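Local coordinates for glycine oxidase (Bacillus cereus ATCC 14579, PDB 7CYX), which probably oxidises glycine with molecular oxygen to glyoxylate, ammonium and hydrogen peroxide, using bound FAD, within thiamine diphosphate biosynthesis, at residues Gly230-Val235 with Arg260-Ala265; Asp150-Ala155 with Tyr252-Arg257. All coordinates share one frame; numbering follows the deposited sequence.

Contact 1: residues Gly230-Val235 with Arg260-Ala265; sequences GEVVAV and RYVIGA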
ATOM      1  N   GLY A 230     -22.562  -7.697  -3.140  1.00 38.10           N
ATOM      2  CA  GLY A 230     -22.304  -6.563  -4.040  1.00 38.04           C
ATOM      3  C   GLY A 230     -21.129  -6.861  -4.937  1.00 40.96           C
ATOM      4  O   GLY A 230     -20.105  -7.350  -4.440  1.00 43.52           O
ATOM      5  N   GLU A 231     -21.308  -6.608  -6.242  1.00 41.40           N
ATOM      6  CA  GLU A 231     -20.328  -6.882  -7.261  1.00 42.42           C
ATOM      7  C   GLU A 231     -19.726  -5.554  -7.684  1.00 41.33           C
ATOM      8  O   GLU A 231     -20.470  -4.589  -7.830  1.00 42.68           O
ATOM      9  CB  GLU A 231     -20.954  -7.546  -8.490  1.00 45.72           C
ATOM     10  CG  GLU A 231     -21.266  -9.013  -8.309  1.00 47.91           C
ATOM     11  CD  GLU A 231     -22.508  -9.485  -9.038  1.00 51.63           C
ATOM     12  OE1 GLU A 231     -23.583  -8.892  -8.792  1.00 47.36           O
ATOM     13  OE2 GLU A 231     -22.388 -10.432  -9.860  1.00 49.70           O
ATOM     14  N   VAL A 232     -18.392  -5.530  -7.847  1.00 42.40           N
ATOM     15  CA  VAL A 232     -17.696  -4.335  -8.240  1.00 46.93           C
ATOM     16  C   VAL A 232     -16.603  -4.661  -9.267  1.00 48.44           C
ATOM     17  O   VAL A 232     -16.116  -5.783  -9.366  1.00 50.45           O
ATOM     18  CB  VAL A 232     -17.187  -3.525  -7.033  1.00 49.31           C
ATOM     19  CG1 VAL A 232     -17.529  -4.164  -5.700  1.00 48.31           C
ATOM     20  CG2 VAL A 232     -15.713  -3.185  -7.124  1.00 50.91           C
ATOM     21  N   VAL A 233     -16.273  -3.632 -10.058  1.00 50.16           N
ATOM     22  CA  VAL A 233     -15.331  -3.680 -11.166  1.00 45.84           C
ATOM     23  C   VAL A 233     -14.234  -2.649 -10.894  1.00 47.55           C
ATOM     24  O   VAL A 233     -14.490  -1.617 -10.271  1.00 46.12           O
ATOM     25  CB  VAL A 233     -16.069  -3.392 -12.483  1.00 47.17           C
ATOM     26  CG1 VAL A 233     -15.158  -2.806 -13.537  1.00 55.60           C
ATOM     27  CG2 VAL A 233     -16.789  -4.621 -13.006  1.00 46.62           C
ATOM     28  N   ALA A 234     -13.020  -2.933 -11.369  1.00 46.71           N
ATOM     29  CA  ALA A 234     -11.886  -2.016 -11.220  1.00 45.51           C
ATOM     30  C   ALA A 234     -11.169  -1.879 -12.561  1.00 43.78           C
ATOM     31  O   ALA A 234     -10.928  -2.872 -13.247  1.00 44.68           O
ATOM     32  CB  ALA A 234     -10.930  -2.525 -10.156  1.00 46.52           C
ATOM     33  N   VAL A 235     -10.816  -0.645 -12.920  1.00 47.39           N
ATOM     34  CA  VAL A 235     -10.017  -0.415 -14.092  1.00 50.47           C
ATOM     35  C   VAL A 235      -8.834   0.480 -13.720  1.00 51.28           C
ATOM     36  O   VAL A 235      -8.865   1.185 -12.725  1.00 46.11           O
ATOM     37  CB  VAL A 235     -10.870   0.197 -15.211  1.00 55.32           C
ATOM     38  CG1 VAL A 235     -12.079  -0.669 -15.521  1.00 54.60           C
ATOM     39  CG2 VAL A 235     -11.290   1.618 -14.877  1.00 61.12           C
ATOM     40  N   ARG A 260      -5.897   3.685 -10.284  1.00 48.49           N
ATOM     41  CA  ARG A 260      -6.966   2.703 -10.194  1.00 50.96           C
ATOM     42  C   ARG A 260      -8.328   3.412 -10.009  1.00 48.45           C
ATOM     43  O   ARG A 260      -8.465   4.327  -9.166  1.00 50.29           O
ATOM     44  CB  ARG A 260      -6.649   1.734  -9.048  1.00 53.47           C
ATOM     45  CG  ARG A 260      -7.504   0.472  -9.052  1.00 63.37           C
ATOM     46  CD  ARG A 260      -6.971  -0.670  -8.197  1.00 55.42           C
ATOM     47  NE  ARG A 260      -7.755  -0.877  -7.002  1.00 54.82           N
ATOM     48  CZ  ARG A 260      -8.264  -2.043  -6.612  1.00 58.54           C
ATOM     49  NH1 ARG A 260      -8.163  -3.122  -7.369  1.00 55.80           N
ATOM     50  NH2 ARG A 260      -8.848  -2.127  -5.435  1.00 52.28           N
ATOM     51  N   TYR A 261      -9.334   2.980 -10.793  1.00 46.15           N
ATOM     52  CA  TYR A 261     -10.757   3.419 -10.695  1.00 42.98           C
ATOM     53  C   TYR A 261     -11.624   2.223 -10.298  1.00 47.79           C
ATOM     54  O   TYR A 261     -11.606   1.177 -10.972  1.00 51.90           O
ATOM     55  CB  TYR A 261     -11.189   4.124 -11.991  1.00 45.38           C
ATOM     56  CG  TYR A 261     -10.348   5.353 -12.213  1.00 44.96           C
ATOM     57  CD1 TYR A 261      -9.103   5.237 -12.784  1.00 45.03           C
ATOM     58  CD2 TYR A 261     -10.703   6.583 -11.680  1.00 46.16           C
ATOM     59  CE1 TYR A 261      -8.256   6.316 -12.911  1.00 41.69           C
ATOM     60  CE2 TYR A 261      -9.876   7.685 -11.811  1.00 49.57           C
ATOM     61  CZ  TYR A 261      -8.639   7.543 -12.414  1.00 48.23           C
ATOM     62  OH  TYR A 261      -7.783   8.590 -12.544  1.00 49.82           O
ATOM     63  N   VAL A 262     -12.351   2.375  -9.180  1.00 43.04           N
ATOM     64  CA  VAL A 262     -13.209   1.321  -8.626  1.00 43.51           C
ATOM     65  C   VAL A 262     -14.666   1.751  -8.775  1.00 41.86           C
ATOM     66  O   VAL A 262     -15.014   2.874  -8.382  1.00 45.43           O
ATOM     67  CB  VAL A 262     -12.860   1.022  -7.153  1.00 41.11           C
ATOM     68  CG1 VAL A 262     -13.837   0.057  -6.522  1.00 42.70           C
ATOM     69  CG2 VAL A 262     -11.447   0.498  -7.006  1.00 41.33           C
ATOM     70  N   ILE A 263     -15.498   0.848  -9.328  1.00 41.55           N
ATOM     71  CA  ILE A 263     -16.827   1.163  -9.848  1.00 38.92           C
ATOM     72  C   ILE A 263     -17.817   0.081  -9.426  1.00 42.90           C
ATOM     73  O   ILE A 263     -17.641  -1.085  -9.759  1.00 48.23           O
ATOM     74  CB  ILE A 263     -16.801   1.250 -11.385  1.00 41.71           C
ATOM     75  CG1 ILE A 263     -15.607   2.032 -11.926  1.00 42.92           C
ATOM     76  CG2 ILE A 263     -18.114   1.801 -11.907  1.00 48.07           C
ATOM     77  CD1 ILE A 263     -15.273   1.699 -13.355  1.00 44.35           C
ATOM     78  N   GLY A 264     -18.904   0.500  -8.784  1.00 46.67           N
ATOM     79  CA  GLY A 264     -19.899  -0.403  -8.233  1.00 47.57           C
ATOM     80  C   GLY A 264     -21.122   0.360  -7.725  1.00 48.20           C
ATOM     81  O   GLY A 264     -21.209   1.562  -7.913  1.00 53.00           O
ATOM     82  N   ALA A 265     -22.089  -0.330  -7.116  1.00 46.91           N
ATOM     83  CA  ALA A 265     -22.030  -1.751  -6.851  1.00 49.17           C
ATOM     84  C   ALA A 265     -23.457  -2.312  -6.850  1.00 48.28           C
ATOM     85  O   ALA A 265     -24.385  -1.638  -6.389  1.00 44.06           O
ATOM     86  CB  ALA A 265     -21.342  -1.956  -5.523  1.00 55.15           C
TER
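Val233 and Ile263 exchange two backbone hydrogen bonds, Val233 N to Ile263 O at 2.9 Å and Ile263 N to Val233 O at 2.8 Å. Val235 and Tyr261 repeat the reciprocal pattern two residues on, the shortest of the four being Tyr261 N to Val235 O at 2.7 Å, with an N-H...O angle of 175°. These are the hydrogen-bonded pairs of an antiparallel ladder; between them Ala234 faces Val262 as a non-hydrogen-bonded pair, where Ala234 CA approaches Tyr261 O at 3.2 Å in a CA-H...O contact. The segment axes run 156° apart, 4.7 Å at their closest.

Side chains pack on both faces of the ladder. On one, Val232 CG2 meets Val262 CG1 at 3.8 Å, the two valines crossing obliquely, and the Ala234 methyl lies near Arg260 NH1, whose salt bridge goes to Glu301. On the other, Val235 CG2 reaches Tyr261 CB at 3.8 Å; with CG1 anti to the carbonyl carbon (chi1 -56°), CG2 falls between the backbone N and carbonyl carbon. Val235 O lies at the edge of the Tyr261 ring, whose OH hydrogen-bonds to Leu241 N.

Val232 and Ala265 also line the FAD pocket. Both strands are interior to a mixed sheet: 225-236 is flanked on its far side by strand 299-311, 260-269 by strand 251-256, while helix 278-291 packs against Ile263.

Contact 2: residues Asp150-Ala155 with Tyr252-Arg257; sequences DGHVIA and YITPKR
Lys256, near the end of strand 251-256, reaches across to His152 and Val153, in the FAD-dependent oxidoreductase fold of the DAO family, where the short strand 151-152 pairs with strand 49-50 beside the large mixed sheet. Lys256 NZ donates to His152 ND1 at 3.0 Å and to Val153 O at 2.7 Å. In the first bond NZ is 1° out of the imidazole plane, consistent with ND1 accepting in the ring plane. The second comes from above the carbonyl plane, 42° out of it. Ala47 O is a third acceptor for NZ, so one ammonium serves three acceptors and joins the 152-153 segment and Ala47 to strand 251-256.

The lysine chain bends at chi2 and is extended beyond it, passing His152 and Ile154 in opposite directions to theirs. His152 CG sits between its own backbone N and carbonyl carbon (chi1 51°), a rotamer that directs the ring at strand 251-256. There Thr254 CG2 meets the ring tip to tip, 3.6 Å from ND1, and His152 CE1 lies 3.2 Å from Pro255 O. The nearby ammonium would be expected to favour a neutral imidazole.

Backbone bonds of His152 with Glu91, Val153 with Gly48 and Ile154 with Ile88 anchor the first segment, and Ile154 is the N-cap residue of helix 155-168. Arg257, which also packs on Gly85 of the second subunit, presents one guanidinium face to Ile154, whose CD1 stands over its centre, 3.4 Å from CZ.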
ATOM      1  N   ASP A 150     -15.608  15.483   2.643  1.00 53.17           N
ATOM      2  CA  ASP A 150     -15.747  14.041   2.519  1.00 53.37           C
ATOM      3  C   ASP A 150     -14.444  13.465   1.958  1.00 50.09           C
ATOM      4  O   ASP A 150     -13.643  14.165   1.394  1.00 49.08           O
ATOM      5  CB  ASP A 150     -16.937  13.639   1.644  1.00 57.67           C
ATOM      6  CG  ASP A 150     -18.259  13.522   2.391  1.00 69.51           C
ATOM      7  OD1 ASP A 150     -18.312  13.915   3.581  1.00 74.25           O
ATOM      8  OD2 ASP A 150     -19.240  13.055   1.767  1.00 72.29           O
ATOM      9  N   GLY A 151     -14.282  12.166   2.114  1.00 49.58           N
ATOM     10  CA  GLY A 151     -13.085  11.500   1.595  1.00 54.60           C
ATOM     11  C   GLY A 151     -13.232  10.003   1.668  1.00 51.77           C
ATOM     12  O   GLY A 151     -14.338   9.528   1.844  1.00 51.39           O
ATOM     13  N   HIS A 152     -12.129   9.292   1.559  1.00 47.39           N
ATOM     14  CA  HIS A 152     -12.235   7.824   1.591  1.00 51.28           C
ATOM     15  C   HIS A 152     -10.898   7.222   1.998  1.00 50.57           C
ATOM     16  O   HIS A 152      -9.916   7.945   2.105  1.00 47.12           O
ATOM     17  CB  HIS A 152     -12.663   7.319   0.215  1.00 50.11           C
ATOM     18  CG  HIS A 152     -11.818   7.849  -0.883  1.00 57.98           C
ATOM     19  ND1 HIS A 152     -11.104   7.035  -1.709  1.00 62.69           N
ATOM     20  CD2 HIS A 152     -11.548   9.108  -1.270  1.00 58.93           C
ATOM     21  CE1 HIS A 152     -10.446   7.769  -2.576  1.00 62.05           C
ATOM     22  NE2 HIS A 152     -10.701   9.036  -2.327  1.00 57.02           N
ATOM     23  N   VAL A 153     -10.910   5.919   2.217  1.00 46.71           N
ATOM     24  CA  VAL A 153      -9.695   5.159   2.588  1.00 45.13           C
ATOM     25  C   VAL A 153      -9.657   3.878   1.762  1.00 43.53           C
ATOM     26  O   VAL A 153     -10.553   3.646   0.964  1.00 42.47           O
ATOM     27  CB  VAL A 153      -9.721   4.826   4.085  1.00 49.79           C
ATOM     28  CG1 VAL A 153      -9.409   6.038   4.929  1.00 51.85           C
ATOM     29  CG2 VAL A 153     -11.044   4.211   4.492  1.00 49.91           C
ATOM     30  N   ILE A 154      -8.592   3.115   1.930  1.00 40.64           N
ATOM     31  CA  ILE A 154      -8.493   1.793   1.271  1.00 45.61           C
ATOM     32  C   ILE A 154      -8.872   0.775   2.343  1.00 46.13           C
ATOM     33  O   ILE A 154      -8.044   0.482   3.195  1.00 47.56           O
ATOM     34  CB  ILE A 154      -7.092   1.588   0.686  1.00 46.46           C
ATOM     35  CG1 ILE A 154      -6.843   2.596  -0.431  1.00 47.28           C
ATOM     36  CG2 ILE A 154      -6.917   0.167   0.200  1.00 47.77           C
ATOM     37  CD1 ILE A 154      -5.414   2.969  -0.595  1.00 47.01           C
ATOM     38  N   ALA A 155     -10.115   0.312   2.286  1.00 38.14           N
ATOM     39  CA  ALA A 155     -10.712  -0.602   3.277  1.00 41.92           C
ATOM     40  C   ALA A 155      -9.763  -1.722   3.692  1.00 42.76           C
ATOM     41  O   ALA A 155      -9.544  -1.866   4.872  1.00 51.35           O
ATOM     42  CB  ALA A 155     -12.013  -1.136   2.756  1.00 42.32           C
ATOM     43  N   TYR A 252     -21.224   4.332  -7.520  1.00 44.33           N
ATOM     44  CA  TYR A 252     -20.053   5.210  -7.347  1.00 43.87           C
ATOM     45  C   TYR A 252     -18.904   4.826  -8.262  1.00 43.02           C
ATOM     46  O   TYR A 252     -18.769   3.691  -8.663  1.00 47.72           O
ATOM     47  CB  TYR A 252     -19.532   5.090  -5.920  1.00 47.77           C
ATOM     48  CG  TYR A 252     -19.244   3.673  -5.516  1.00 50.71           C
ATOM     49  CD1 TYR A 252     -18.060   3.066  -5.871  1.00 51.40           C
ATOM     50  CD2 TYR A 252     -20.167   2.932  -4.814  1.00 50.81           C
ATOM     51  CE1 TYR A 252     -17.792   1.759  -5.525  1.00 54.71           C
ATOM     52  CE2 TYR A 252     -19.915   1.626  -4.453  1.00 53.79           C
ATOM     53  CZ  TYR A 252     -18.724   1.038  -4.812  1.00 58.62           C
ATOM     54  OH  TYR A 252     -18.462  -0.246  -4.465  1.00 60.44           O
ATOM     55  N   ILE A 253     -18.118   5.841  -8.573  1.00 41.59           N
ATOM     56  CA  ILE A 253     -16.847   5.712  -9.318  1.00 44.04           C
ATOM     57  C   ILE A 253     -15.840   6.337  -8.370  1.00 47.52           C
ATOM     58  O   ILE A 253     -16.052   7.455  -7.967  1.00 52.08           O
ATOM     59  CB  ILE A 253     -16.879   6.447 -10.661  1.00 41.61           C
ATOM     60  CG1 ILE A 253     -18.071   6.022 -11.513  1.00 41.11           C
ATOM     61  CG2 ILE A 253     -15.570   6.241 -11.390  1.00 41.00           C
ATOM     62  CD1 ILE A 253     -17.981   6.471 -12.937  1.00 40.23           C
ATOM     63  N   THR A 254     -14.821   5.602  -7.977  1.00 47.58           N
ATOM     64  CA  THR A 254     -13.882   6.228  -7.037  1.00 52.44           C
ATOM     65  C   THR A 254     -12.453   6.002  -7.482  1.00 51.26           C
ATOM     66  O   THR A 254     -12.142   4.903  -7.891  1.00 44.18           O
ATOM     67  CB  THR A 254     -13.951   5.567  -5.664  1.00 56.11           C
ATOM     68  OG1 THR A 254     -15.219   5.929  -5.151  1.00 73.07           O
ATOM     69  CG2 THR A 254     -12.900   6.075  -4.710  1.00 59.21           C
ATOM     70  N   PRO A 255     -11.613   7.044  -7.485  1.00 52.58           N
ATOM     71  CA  PRO A 255     -10.178   6.843  -7.674  1.00 54.36           C
ATOM     72  C   PRO A 255      -9.573   6.139  -6.454  1.00 57.24           C
ATOM     73  O   PRO A 255     -10.139   6.230  -5.367  1.00 63.24           O
ATOM     74  CB  PRO A 255      -9.598   8.260  -7.774  1.00 50.59           C
ATOM     75  CG  PRO A 255     -10.596   9.104  -6.999  1.00 59.22           C
ATOM     76  CD  PRO A 255     -11.950   8.465  -7.281  1.00 55.60           C
ATOM     77  N   LYS A 256      -8.443   5.455  -6.670  1.00 53.10           N
ATOM     78  CA  LYS A 256      -7.574   4.952  -5.625  1.00 52.67           C
ATOM     79  C   LYS A 256      -6.117   5.178  -6.055  1.00 52.67           C
ATOM     80  O   LYS A 256      -5.860   5.312  -7.249  1.00 52.80           O
ATOM     81  CB  LYS A 256      -7.834   3.462  -5.371  1.00 53.81           C
ATOM     82  CG  LYS A 256      -9.220   3.129  -4.840  1.00 58.16           C
ATOM     83  CD  LYS A 256      -9.465   3.693  -3.463  1.00 60.84           C
ATOM     84  CE  LYS A 256     -10.839   3.364  -2.919  1.00 57.25           C
ATOM     85  NZ  LYS A 256     -11.094   4.083  -1.648  1.00 57.30           N
ATOM     86  N   ARG A 257      -5.200   5.232  -5.070  1.00 57.93           N
ATOM     87  CA  ARG A 257      -3.756   5.242  -5.277  1.00 58.50           C
ATOM     88  C   ARG A 257      -3.423   4.442  -6.535  1.00 62.49           C
ATOM     89  O   ARG A 257      -3.859   3.270  -6.673  1.00 59.11           O
ATOM     90  CB  ARG A 257      -2.991   4.456  -4.204  1.00 63.81           C
ATOM     91  CG  ARG A 257      -3.012   5.028  -2.798  1.00 69.20           C
ATOM     92  CD  ARG A 257      -1.760   4.567  -2.073  1.00 74.64           C
ATOM     93  NE  ARG A 257      -1.945   4.059  -0.719  1.00 69.19           N
ATOM     94  CZ  ARG A 257      -2.017   2.771  -0.409  1.00 70.62           C
ATOM     95  NH1 ARG A 257      -2.152   2.428   0.860  1.00 65.30           N
ATOM     96  NH2 ARG A 257      -1.991   1.844  -1.361  1.00 67.04           N
TER

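Contacts 1 and 2 have centres 11 Å apart and meet in one sheet, where strands 251-256 and 260-269 are neighbours; segment 150-155 lies outside it. Probable backbone hydrogen bonds join them: Val262 O to Thr254 N and Gly264 O to Tyr252 N, each 2.8 Å. Side chains add to the junction, with Ala265 CB 3.5 Å from Tyr252 OH. Both contacts reach the flavin pocket: Val232 and Ala265 of contact 1 and Tyr252 of contact 2 touch FAD, the Val232 side chain about 4 Å from it at nearest atoms. The His152 side chain is farther, about 7 Å from FAD. Ala47, an FAD-binding residue, has its side chain about 5 Å from that of Val262.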